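Local coordinates for protein DNA photolyase (Agrobacterium tumefaciens, PDB 4U63) that probably uses light captured by a methenyltetrahydrofolate antenna and a bound FAD to split cyclobutane pyrimidine dimers in ultraviolet-damaged DNA, at residues 272-277 with 291-296; 173-178 with 296-301. All blocks are in the same frame, centred on the assembly; numbering follows the deposited sequence.

Contact 1. Residues 272-277 with 291-296; sequences AAVWHA and SRFRKE. With FAD (flavin-adenine dinucleotide), chain C; SO4 (sulfate ion), chain F; SO4 (sulfate ion), chain G; SO4 (sulfate ion), chain I.
A chi1 of -172° swings the Trp275 indole away from its own backbone N and out from helix 271-276 to meet Arg294, whose extended chain lies across one face of the ring. The aliphatic part comes first: Arg294 CG stands 3.8 Å from the centroid of the six-membered ring, almost on its normal, a CH-pi contact, and Arg294 CD lies 3.7 Å from Trp275 CZ2. The guanidinium then settles over the pyrrole side, its plane 12° from that of the indole, in an off-centre cation-pi stack with Arg294 CZ 4.4 Å from the five-membered ring centroid. At the guanidinium edge, Arg294 NH2 donates to O3 of a sulfate ion, probably from the crystallisation liquor, at 2.6 Å, while NE is held by Thr278. From the residue just before, Phe293 CE2 reaches Val274 CG1 at 3.6 Å. Phe293 CE1 lies 3.6 Å from FAD C5B, the methylene next to the adenosine ribose; with Glu296 it belongs to the FAD pocket. Stacking and edge hydrogen bonds together fix the guanidinium rotation, and the indole probably stabilises the positive charge of Arg294 while leaving the guanidinium N-H groups to the anion.

Contact 2. Residues 173-178 with 296-301; sequences RALEGS and EIVWRE. With FAD (flavin-adenine dinucleotide), chain C; SO4 (sulfate ion), chain G.
Leu175 of helix 168-177 reaches helix 287-309 with a single methyl, CD2, which meets Val298 and Glu301, one turn apart. Along 296-301, Glu296 faces the cofactor instead: its OE1 lies 3.1 Å from FAD N7A and its backbone O 3.0 Å from the ribose FAD O4B. Ile297 follows on the cofactor side, with its CD1 3.8 Å from FAD C4B. Val298 turns to the other helix; both its methyls face the leucine, CG1 and CG2 each 4.1 Å from Leu175 CD2. Trp299 sets its CB against the adenine and stacks its ring on Tyr168. Arg300 returns to the cofactor, its CD 3.6 Å from FAD O2B, and gives NH1 to the backbone O of Gln149. In Glu301, chi1 of -63° puts CG against Leu175 CD2 at 3.8 Å, and the bend at chi2 (-71°) turns the carboxylate toward His152 ND1 and the backbone N of Leu151, so both buried oxygens have partners. This FAD-pocket helix thus carries the cofactor on one side and, on the far side, helix 168-177, whose Phe171 and Trp172 extend the packing around Val298, with Trp275 of helix 271-276 also against that valine and Pro271 beside Glu301.

In the fold
Both contacts use helix 287-309, on consecutive turns that share Glu296, and their centres lie 9 Å apart. Contact 1 is nested within the chain loop closed by contact 2, joining helices close in sequence, whereas 173-178 with 296-301 links the photolyase family region to the FAD-binding region. The touching residues are mostly buried in contact 1 and entirely so in contact 2. The chemistry differs accordingly: contact 1 joins a cation-pi stack, made by a partly exposed arginine that binds sulfate, to a buried valine-phenylalanine pair, whereas contact 2 is aliphatic. They meet where Val274 CG1 packs on Ile297 CD1 (3.8 Å) and Trp275 CZ3 on Val298 CG2 (3.9 Å), and both reach FAD.

Contact 1. Residues 272-277 with 291-296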
loop_
_atom_site.group_PDB
_atom_site.type_symbol
_atom_site.label_atom_id
_atom_site.label_comp_id
_atom_site.label_asym_id
_atom_site.label_seq_id
_atom_site.Cartn_x
_atom_site.Cartn_y
_atom_site.Cartn_z
ATOM N N ALA A 272 -11.430 2.576 9.759
ATOM C CA ALA A 272 -12.647 2.527 10.593
ATOM C C ALA A 272 -13.886 2.338 9.734
ATOM O O ALA A 272 -14.781 1.611 10.128
ATOM C CB ALA A 272 -12.792 3.773 11.452
ATOM N N ALA A 273 -13.928 2.991 8.569
ATOM C CA ALA A 273 -15.060 2.820 7.636
ATOM C C ALA A 273 -15.130 1.383 7.120
ATOM O O ALA A 273 -16.198 0.787 7.070
ATOM C CB ALA A 273 -14.959 3.793 6.473
ATOM N N VAL A 274 -13.977 0.831 6.753
ATOM C CA VAL A 274 -13.896 -0.566 6.311
ATOM C C VAL A 274 -14.375 -1.516 7.426
ATOM O O VAL A 274 -15.209 -2.392 7.194
ATOM C CB VAL A 274 -12.471 -0.939 5.862
ATOM C CG1 VAL A 274 -12.386 -2.413 5.483
ATOM C CG2 VAL A 274 -12.030 -0.069 4.696
ATOM N N TRP A 275 -13.860 -1.326 8.631
ATOM C CA TRP A 275 -14.269 -2.153 9.786
ATOM C C TRP A 275 -15.776 -2.072 10.053
ATOM O O TRP A 275 -16.463 -3.106 10.202
ATOM C CB TRP A 275 -13.480 -1.733 11.039
ATOM C CG TRP A 275 -13.682 -2.647 12.221
ATOM C CD1 TRP A 275 -14.804 -2.754 13.005
ATOM C CD2 TRP A 275 -12.737 -3.578 12.752
ATOM N NE1 TRP A 275 -14.613 -3.694 13.979
ATOM C CE2 TRP A 275 -13.354 -4.216 13.853
ATOM C CE3 TRP A 275 -11.424 -3.936 12.406
ATOM C CZ2 TRP A 275 -12.707 -5.195 14.609
ATOM C CZ3 TRP A 275 -10.776 -4.911 13.163
ATOM C CH2 TRP A 275 -11.424 -5.528 14.258
ATOM N N HIS A 276 -16.304 -0.850 10.104
ATOM C CA HIS A 276 -17.734 -0.652 10.396
ATOM C C HIS A 276 -18.629 -1.288 9.324
ATOM O O HIS A 276 -19.718 -1.766 9.628
ATOM C CB HIS A 276 -18.038 0.844 10.544
ATOM C CG HIS A 276 -19.418 1.136 11.031
ATOM N ND1 HIS A 276 -20.464 1.405 10.177
ATOM C CD2 HIS A 276 -19.929 1.208 12.282
ATOM C CE1 HIS A 276 -21.560 1.628 10.880
ATOM N NE2 HIS A 276 -21.262 1.512 12.162
ATOM N N ALA A 277 -18.149 -1.319 8.083
ATOM C CA ALA A 277 -18.878 -1.964 6.988
ATOM C C ALA A 277 -19.033 -3.484 7.161
ATOM O O ALA A 277 -19.867 -4.090 6.491
ATOM C CB ALA A 277 -18.194 -1.665 5.663
ATOM N N SER A 291 -14.049 -12.250 10.506
ATOM C CA SER A 291 -12.890 -12.286 11.401
ATOM C C SER A 291 -11.591 -12.279 10.605
ATOM O O SER A 291 -10.682 -11.512 10.905
ATOM C CB SER A 291 -12.940 -13.512 12.303
ATOM O OG SER A 291 -11.841 -13.515 13.197
ATOM N N ARG A 292 -11.515 -13.122 9.580
ATOM C CA ARG A 292 -10.311 -13.190 8.726
ATOM C C ARG A 292 -10.022 -11.874 8.002
ATOM O O ARG A 292 -8.877 -11.418 7.954
ATOM C CB ARG A 292 -10.413 -14.327 7.702
ATOM C CG ARG A 292 -9.122 -14.563 6.898
ATOM C CD ARG A 292 -7.930 -14.869 7.817
ATOM N NE ARG A 292 -8.184 -16.080 8.600
ATOM C CZ ARG A 292 -7.341 -16.624 9.486
ATOM N NH1 ARG A 292 -6.157 -16.073 9.738
ATOM N NH2 ARG A 292 -7.696 -17.737 10.127
ATOM N N PHE A 293 -11.054 -11.258 7.448
ATOM C CA PHE A 293 -10.887 -9.963 6.784
ATOM C C PHE A 293 -10.406 -8.890 7.780
ATOM O O PHE A 293 -9.492 -8.118 7.484
ATOM C CB PHE A 293 -12.192 -9.540 6.101
ATOM C CG PHE A 293 -12.084 -8.244 5.370
ATOM C CD1 PHE A 293 -11.201 -8.116 4.302
ATOM C CD2 PHE A 293 -12.839 -7.146 5.753
ATOM C CE1 PHE A 293 -11.082 -6.926 3.627
ATOM C CE2 PHE A 293 -12.727 -5.947 5.076
ATOM C CZ PHE A 293 -11.845 -5.837 4.009
ATOM N N ARG A 294 -11.024 -8.857 8.954
ATOM C CA ARG A 294 -10.587 -7.941 10.025
ATOM C C ARG A 294 -9.126 -8.172 10.408
ATOM O O ARG A 294 -8.378 -7.210 10.605
ATOM C CB ARG A 294 -11.492 -8.072 11.242
ATOM C CG ARG A 294 -12.836 -7.409 11.049
ATOM C CD ARG A 294 -13.798 -7.763 12.161
ATOM N NE ARG A 294 -15.083 -7.095 11.990
ATOM C CZ ARG A 294 -16.085 -7.128 12.868
ATOM N NH1 ARG A 294 -15.968 -7.786 14.019
ATOM N NH2 ARG A 294 -17.215 -6.483 12.601
ATOM N N LYS A 295 -8.707 -9.433 10.495
ATOM C CA LYS A 295 -7.288 -9.732 10.776
ATOM C C LYS A 295 -6.363 -9.086 9.747
ATOM O O LYS A 295 -5.321 -8.566 10.109
ATOM C CB LYS A 295 -7.022 -11.232 10.842
ATOM C CG LYS A 295 -7.474 -11.860 12.151
ATOM C CD LYS A 295 -7.162 -13.349 12.206
ATOM C CE LYS A 295 -7.542 -13.926 13.554
ATOM N NZ LYS A 295 -7.410 -15.402 13.565
ATOM N N GLU A 296 -6.756 -9.104 8.471
ATOM C CA GLU A 296 -5.922 -8.521 7.421
ATOM C C GLU A 296 -5.813 -7.000 7.559
ATOM O O GLU A 296 -4.728 -6.434 7.386
ATOM C CB GLU A 296 -6.415 -8.930 6.034
ATOM C CG GLU A 296 -6.391 -10.437 5.799
ATOM C CD GLU A 296 -5.083 -11.093 6.181
ATOM O OE1 GLU A 296 -4.009 -10.580 5.779
ATOM O OE2 GLU A 296 -5.132 -12.119 6.874
HETATM P PA FAD C . -7.321 -8.058 1.302
HETATM O O1A FAD C . -7.050 -9.522 1.428
HETATM O O2A FAD C . -8.658 -7.614 0.807
HETATM O O5B FAD C . -6.963 -7.408 2.725
HETATM C C5B FAD C . -7.567 -6.193 3.183
HETATM C C4B FAD C . -6.524 -5.159 3.582
HETATM O O4B FAD C . -5.697 -5.638 4.641
HETATM C C3B FAD C . -5.573 -4.796 2.466
HETATM O O3B FAD C . -6.154 -3.863 1.541
HETATM C C2B FAD C . -4.388 -4.251 3.234
HETATM O O2B FAD C . -4.589 -2.887 3.613
HETATM C C1B FAD C . -4.372 -5.109 4.474
HETATM N N9A FAD C . -3.446 -6.261 4.397
HETATM C C8A FAD C . -3.754 -7.498 3.967
HETATM N N7A FAD C . -2.692 -8.325 4.056
HETATM C C5A FAD C . -1.670 -7.613 4.576
HETATM C C6A FAD C . -0.272 -7.892 4.916
HETATM N N6A FAD C . 0.239 -9.124 4.722
HETATM N N1A FAD C . 0.458 -6.871 5.419
HETATM C C2A FAD C . -0.061 -5.635 5.600
HETATM N N3A FAD C . -1.340 -5.322 5.308
HETATM C C4A FAD C . -2.169 -6.255 4.799
HETATM N N1 FAD C . 0.400 -4.242 1.331
HETATM C C2 FAD C . 0.256 -2.914 1.129
HETATM O O2 FAD C . -0.837 -2.400 1.459
HETATM N N3 FAD C . 1.248 -2.157 0.598
HETATM C C4 FAD C . 2.446 -2.686 0.239
HETATM O O4 FAD C . 3.369 -1.976 -0.240
HETATM C C4X FAD C . 2.666 -4.134 0.422
HETATM N N5 FAD C . 3.824 -4.766 0.068
HETATM C C5X FAD C . 3.987 -6.104 0.283
HETATM C C6 FAD C . 5.174 -6.744 -0.048
HETATM C C7 FAD C . 5.346 -8.117 0.155
HETATM C C7M FAD C . 6.646 -8.795 -0.214
HETATM C C8 FAD C . 4.242 -8.917 0.729
HETATM C C8M FAD C . 4.372 -10.405 0.977
HETATM C C9 FAD C . 3.068 -8.294 1.056
HETATM C C9A FAD C . 2.876 -6.922 0.867
HETATM N N10 FAD C . 1.647 -6.283 1.205
HETATM C C10 FAD C . 1.530 -4.897 0.999
HETATM C "C1'" FAD C . 0.537 -7.002 1.843
HETATM C "C2'" FAD C . -0.549 -7.627 0.996
HETATM O "O2'" FAD C . 0.048 -8.493 0.024
HETATM C "C3'" FAD C . -1.438 -6.588 0.342
HETATM O "O3'" FAD C . -1.973 -5.694 1.314
HETATM C "C4'" FAD C . -2.576 -7.298 -0.389
HETATM O "O4'" FAD C . -2.041 -8.015 -1.499
HETATM C "C5'" FAD C . -3.587 -6.275 -0.866
HETATM O "O5'" FAD C . -4.678 -6.888 -1.568
HETATM P P FAD C . -6.170 -6.674 -1.011
HETATM O O1P FAD C . -7.112 -7.335 -1.955
HETATM O O2P FAD C . -6.425 -5.217 -0.747
HETATM O O3P FAD C . -6.118 -7.465 0.387
HETATM S S SO4 F . -5.049 -18.420 12.459
HETATM O O1 SO4 F . -3.848 -18.479 11.599
HETATM O O2 SO4 F . -5.503 -17.020 12.581
HETATM O O3 SO4 F . -4.729 -18.952 13.797
HETATM O O4 SO4 F . -6.118 -19.239 11.859
HETATM S S SO4 G . -7.023 -15.768 17.279
HETATM O O1 SO4 G . -6.918 -14.753 18.351
HETATM O O2 SO4 G . -8.328 -15.633 16.585
HETATM O O3 SO4 G . -5.926 -15.572 16.309
HETATM O O4 SO4 G . -6.913 -17.114 17.889
HETATM S S SO4 I . -20.561 -7.102 14.844
HETATM O O1 SO4 I . -21.733 -7.116 13.944
HETATM O O2 SO4 I . -20.614 -5.901 15.698
HETATM O O3 SO4 I . -19.314 -7.079 14.056
HETATM O O4 SO4 I . -20.574 -8.301 15.703
#

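Contact 2. Residues 173-178 with 296-301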
loop_
_atom_site.group_PDB
_atom_site.type_symbol
_atom_site.label_atom_id
_atom_site.label_comp_id
_atom_site.label_asym_id
_atom_site.label_seq_id
_atom_site.Cartn_x
_atom_site.Cartn_y
_atom_site.Cartn_z
ATOM N N ARG A 173 -5.402 -9.586 19.155
ATOM C CA ARG A 173 -6.325 -9.768 20.275
ATOM C C ARG A 173 -6.612 -8.437 20.985
ATOM O O ARG A 173 -7.751 -8.173 21.361
ATOM C CB ARG A 173 -5.821 -10.857 21.228
ATOM C CG ARG A 173 -5.955 -12.236 20.594
ATOM C CD ARG A 173 -5.362 -13.367 21.414
ATOM N NE ARG A 173 -5.488 -14.630 20.677
ATOM C CZ ARG A 173 -4.883 -15.773 20.995
ATOM N NH1 ARG A 173 -4.082 -15.850 22.054
ATOM N NH2 ARG A 173 -5.079 -16.855 20.240
ATOM N N ALA A 174 -5.596 -7.593 21.143
ATOM C CA ALA A 174 -5.800 -6.250 21.720
ATOM C C ALA A 174 -6.757 -5.386 20.878
ATOM O O ALA A 174 -7.685 -4.786 21.410
ATOM C CB ALA A 174 -4.474 -5.539 21.898
ATOM N N LEU A 175 -6.529 -5.325 19.566
ATOM C CA LEU A 175 -7.402 -4.540 18.674
ATOM C C LEU A 175 -8.803 -5.144 18.530
ATOM O O LEU A 175 -9.782 -4.410 18.479
ATOM C CB LEU A 175 -6.766 -4.328 17.297
ATOM C CG LEU A 175 -5.872 -3.082 17.201
ATOM C CD1 LEU A 175 -4.629 -3.208 18.059
ATOM C CD2 LEU A 175 -5.486 -2.814 15.764
ATOM N N GLU A 176 -8.885 -6.468 18.458
ATOM C CA GLU A 176 -10.177 -7.171 18.425
ATOM C C GLU A 176 -10.956 -6.905 19.720
ATOM O O GLU A 176 -12.173 -6.677 19.694
ATOM C CB GLU A 176 -9.945 -8.679 18.240
ATOM C CG GLU A 176 -11.196 -9.560 18.187
ATOM C CD GLU A 176 -10.872 -11.046 18.357
ATOM O OE1 GLU A 176 -9.963 -11.384 19.154
ATOM O OE2 GLU A 176 -11.523 -11.889 17.703
ATOM N N GLY A 177 -10.246 -6.921 20.849
ATOM C CA GLY A 177 -10.870 -6.747 22.161
ATOM C C GLY A 177 -11.153 -5.312 22.570
ATOM O O GLY A 177 -11.804 -5.081 23.589
ATOM N N SER A 178 -10.665 -4.344 21.793
ATOM C CA SER A 178 -10.841 -2.939 22.130
ATOM C C SER A 178 -12.253 -2.512 21.790
ATOM O O SER A 178 -12.957 -3.183 21.012
ATOM C CB SER A 178 -9.820 -2.064 21.387
ATOM O OG SER A 178 -10.034 -2.088 19.986
ATOM N N GLU A 296 -6.756 -9.104 8.471
ATOM C CA GLU A 296 -5.922 -8.521 7.421
ATOM C C GLU A 296 -5.813 -7.000 7.559
ATOM O O GLU A 296 -4.728 -6.434 7.386
ATOM C CB GLU A 296 -6.415 -8.930 6.034
ATOM C CG GLU A 296 -6.391 -10.437 5.799
ATOM C CD GLU A 296 -5.083 -11.093 6.181
ATOM O OE1 GLU A 296 -4.009 -10.580 5.779
ATOM O OE2 GLU A 296 -5.132 -12.119 6.874
ATOM N N ILE A 297 -6.920 -6.354 7.898
ATOM C CA ILE A 297 -6.913 -4.925 8.235
ATOM C C ILE A 297 -5.927 -4.663 9.395
ATOM O O ILE A 297 -5.176 -3.687 9.387
ATOM C CB ILE A 297 -8.330 -4.422 8.607
ATOM C CG1 ILE A 297 -9.293 -4.537 7.403
ATOM C CG2 ILE A 297 -8.308 -2.985 9.124
ATOM C CD1 ILE A 297 -8.890 -3.694 6.211
ATOM N N VAL A 298 -5.940 -5.552 10.385
ATOM C CA VAL A 298 -5.055 -5.432 11.540
ATOM C C VAL A 298 -3.590 -5.751 11.191
ATOM O O VAL A 298 -2.681 -5.236 11.857
ATOM C CB VAL A 298 -5.607 -6.251 12.728
ATOM C CG1 VAL A 298 -4.635 -6.304 13.892
ATOM C CG2 VAL A 298 -6.933 -5.631 13.194
ATOM N N TRP A 299 -3.335 -6.571 10.174
ATOM C CA TRP A 299 -1.948 -6.730 9.675
ATOM C C TRP A 299 -1.375 -5.387 9.188
ATOM O O TRP A 299 -0.217 -5.091 9.433
ATOM C CB TRP A 299 -1.815 -7.800 8.585
ATOM C CG TRP A 299 -1.667 -9.185 9.139
ATOM C CD1 TRP A 299 -2.633 -10.128 9.248
ATOM C CD2 TRP A 299 -0.472 -9.772 9.692
ATOM N NE1 TRP A 299 -2.128 -11.272 9.809
ATOM C CE2 TRP A 299 -0.804 -11.078 10.101
ATOM C CE3 TRP A 299 0.847 -9.322 9.870
ATOM C CZ2 TRP A 299 0.125 -11.944 10.675
ATOM C CZ3 TRP A 299 1.773 -10.192 10.458
ATOM C CH2 TRP A 299 1.404 -11.485 10.849
ATOM N N ARG A 300 -2.193 -4.576 8.524
ATOM C CA ARG A 300 -1.773 -3.211 8.152
ATOM C C ARG A 300 -1.411 -2.394 9.403
ATOM O O ARG A 300 -0.348 -1.760 9.463
ATOM C CB ARG A 300 -2.851 -2.512 7.303
ATOM C CG ARG A 300 -2.602 -1.030 7.032
ATOM C CD ARG A 300 -3.615 -0.469 6.040
ATOM N NE ARG A 300 -3.478 0.981 5.869
ATOM C CZ ARG A 300 -4.015 1.914 6.655
ATOM N NH1 ARG A 300 -4.780 1.591 7.708
ATOM N NH2 ARG A 300 -3.801 3.196 6.385
ATOM N N GLU A 301 -2.287 -2.446 10.409
ATOM C CA GLU A 301 -2.029 -1.787 11.699
ATOM C C GLU A 301 -0.705 -2.226 12.294
ATOM O O GLU A 301 0.097 -1.400 12.757
ATOM C CB GLU A 301 -3.146 -2.097 12.693
ATOM C CG GLU A 301 -4.518 -1.581 12.279
ATOM C CD GLU A 301 -4.636 -0.076 12.371
ATOM O OE1 GLU A 301 -4.121 0.536 13.351
ATOM O OE2 GLU A 301 -5.264 0.506 11.461
HETATM P PA FAD C . -7.321 -8.058 1.302
HETATM O O1A FAD C . -7.050 -9.522 1.428
HETATM O O2A FAD C . -8.658 -7.614 0.807
HETATM O O5B FAD C . -6.963 -7.408 2.725
HETATM C C5B FAD C . -7.567 -6.193 3.183
HETATM C C4B FAD C . -6.524 -5.159 3.582
HETATM O O4B FAD C . -5.697 -5.638 4.641
HETATM C C3B FAD C . -5.573 -4.796 2.466
HETATM O O3B FAD C . -6.154 -3.863 1.541
HETATM C C2B FAD C . -4.388 -4.251 3.234
HETATM O O2B FAD C . -4.589 -2.887 3.613
HETATM C C1B FAD C . -4.372 -5.109 4.474
HETATM N N9A FAD C . -3.446 -6.261 4.397
HETATM C C8A FAD C . -3.754 -7.498 3.967
HETATM N N7A FAD C . -2.692 -8.325 4.056
HETATM C C5A FAD C . -1.670 -7.613 4.576
HETATM C C6A FAD C . -0.272 -7.892 4.916
HETATM N N6A FAD C . 0.239 -9.124 4.722
HETATM N N1A FAD C . 0.458 -6.871 5.419
HETATM C C2A FAD C . -0.061 -5.635 5.600
HETATM N N3A FAD C . -1.340 -5.322 5.308
HETATM C C4A FAD C . -2.169 -6.255 4.799
HETATM N N1 FAD C . 0.400 -4.242 1.331
HETATM C C2 FAD C . 0.256 -2.914 1.129
HETATM O O2 FAD C . -0.837 -2.400 1.459
HETATM N N3 FAD C . 1.248 -2.157 0.598
HETATM C C4 FAD C . 2.446 -2.686 0.239
HETATM O O4 FAD C . 3.369 -1.976 -0.240
HETATM C C4X FAD C . 2.666 -4.134 0.422
HETATM N N5 FAD C . 3.824 -4.766 0.068
HETATM C C5X FAD C . 3.987 -6.104 0.283
HETATM C C6 FAD C . 5.174 -6.744 -0.048
HETATM C C7 FAD C . 5.346 -8.117 0.155
HETATM C C7M FAD C . 6.646 -8.795 -0.214
HETATM C C8 FAD C . 4.242 -8.917 0.729
HETATM C C8M FAD C . 4.372 -10.405 0.977
HETATM C C9 FAD C . 3.068 -8.294 1.056
HETATM C C9A FAD C . 2.876 -6.922 0.867
HETATM N N10 FAD C . 1.647 -6.283 1.205
HETATM C C10 FAD C . 1.530 -4.897 0.999
HETATM C "C1'" FAD C . 0.537 -7.002 1.843
HETATM C "C2'" FAD C . -0.549 -7.627 0.996
HETATM O "O2'" FAD C . 0.048 -8.493 0.024
HETATM C "C3'" FAD C . -1.438 -6.588 0.342
HETATM O "O3'" FAD C . -1.973 -5.694 1.314
HETATM C "C4'" FAD C . -2.576 -7.298 -0.389
HETATM O "O4'" FAD C . -2.041 -8.015 -1.499
HETATM C "C5'" FAD C . -3.587 -6.275 -0.866
HETATM O "O5'" FAD C . -4.678 -6.888 -1.568
HETATM P P FAD C . -6.170 -6.674 -1.011
HETATM O O1P FAD C . -7.112 -7.335 -1.955
HETATM O O2P FAD C . -6.425 -5.217 -0.747
HETATM O O3P FAD C . -6.118 -7.465 0.387
HETATM S S SO4 G . -7.023 -15.768 17.279
HETATM O O1 SO4 G . -6.918 -14.753 18.351
HETATM O O2 SO4 G . -8.328 -15.633 16.585
HETATM O O3 SO4 G . -5.926 -15.572 16.309
HETATM O O4 SO4 G . -6.913 -17.114 17.889
#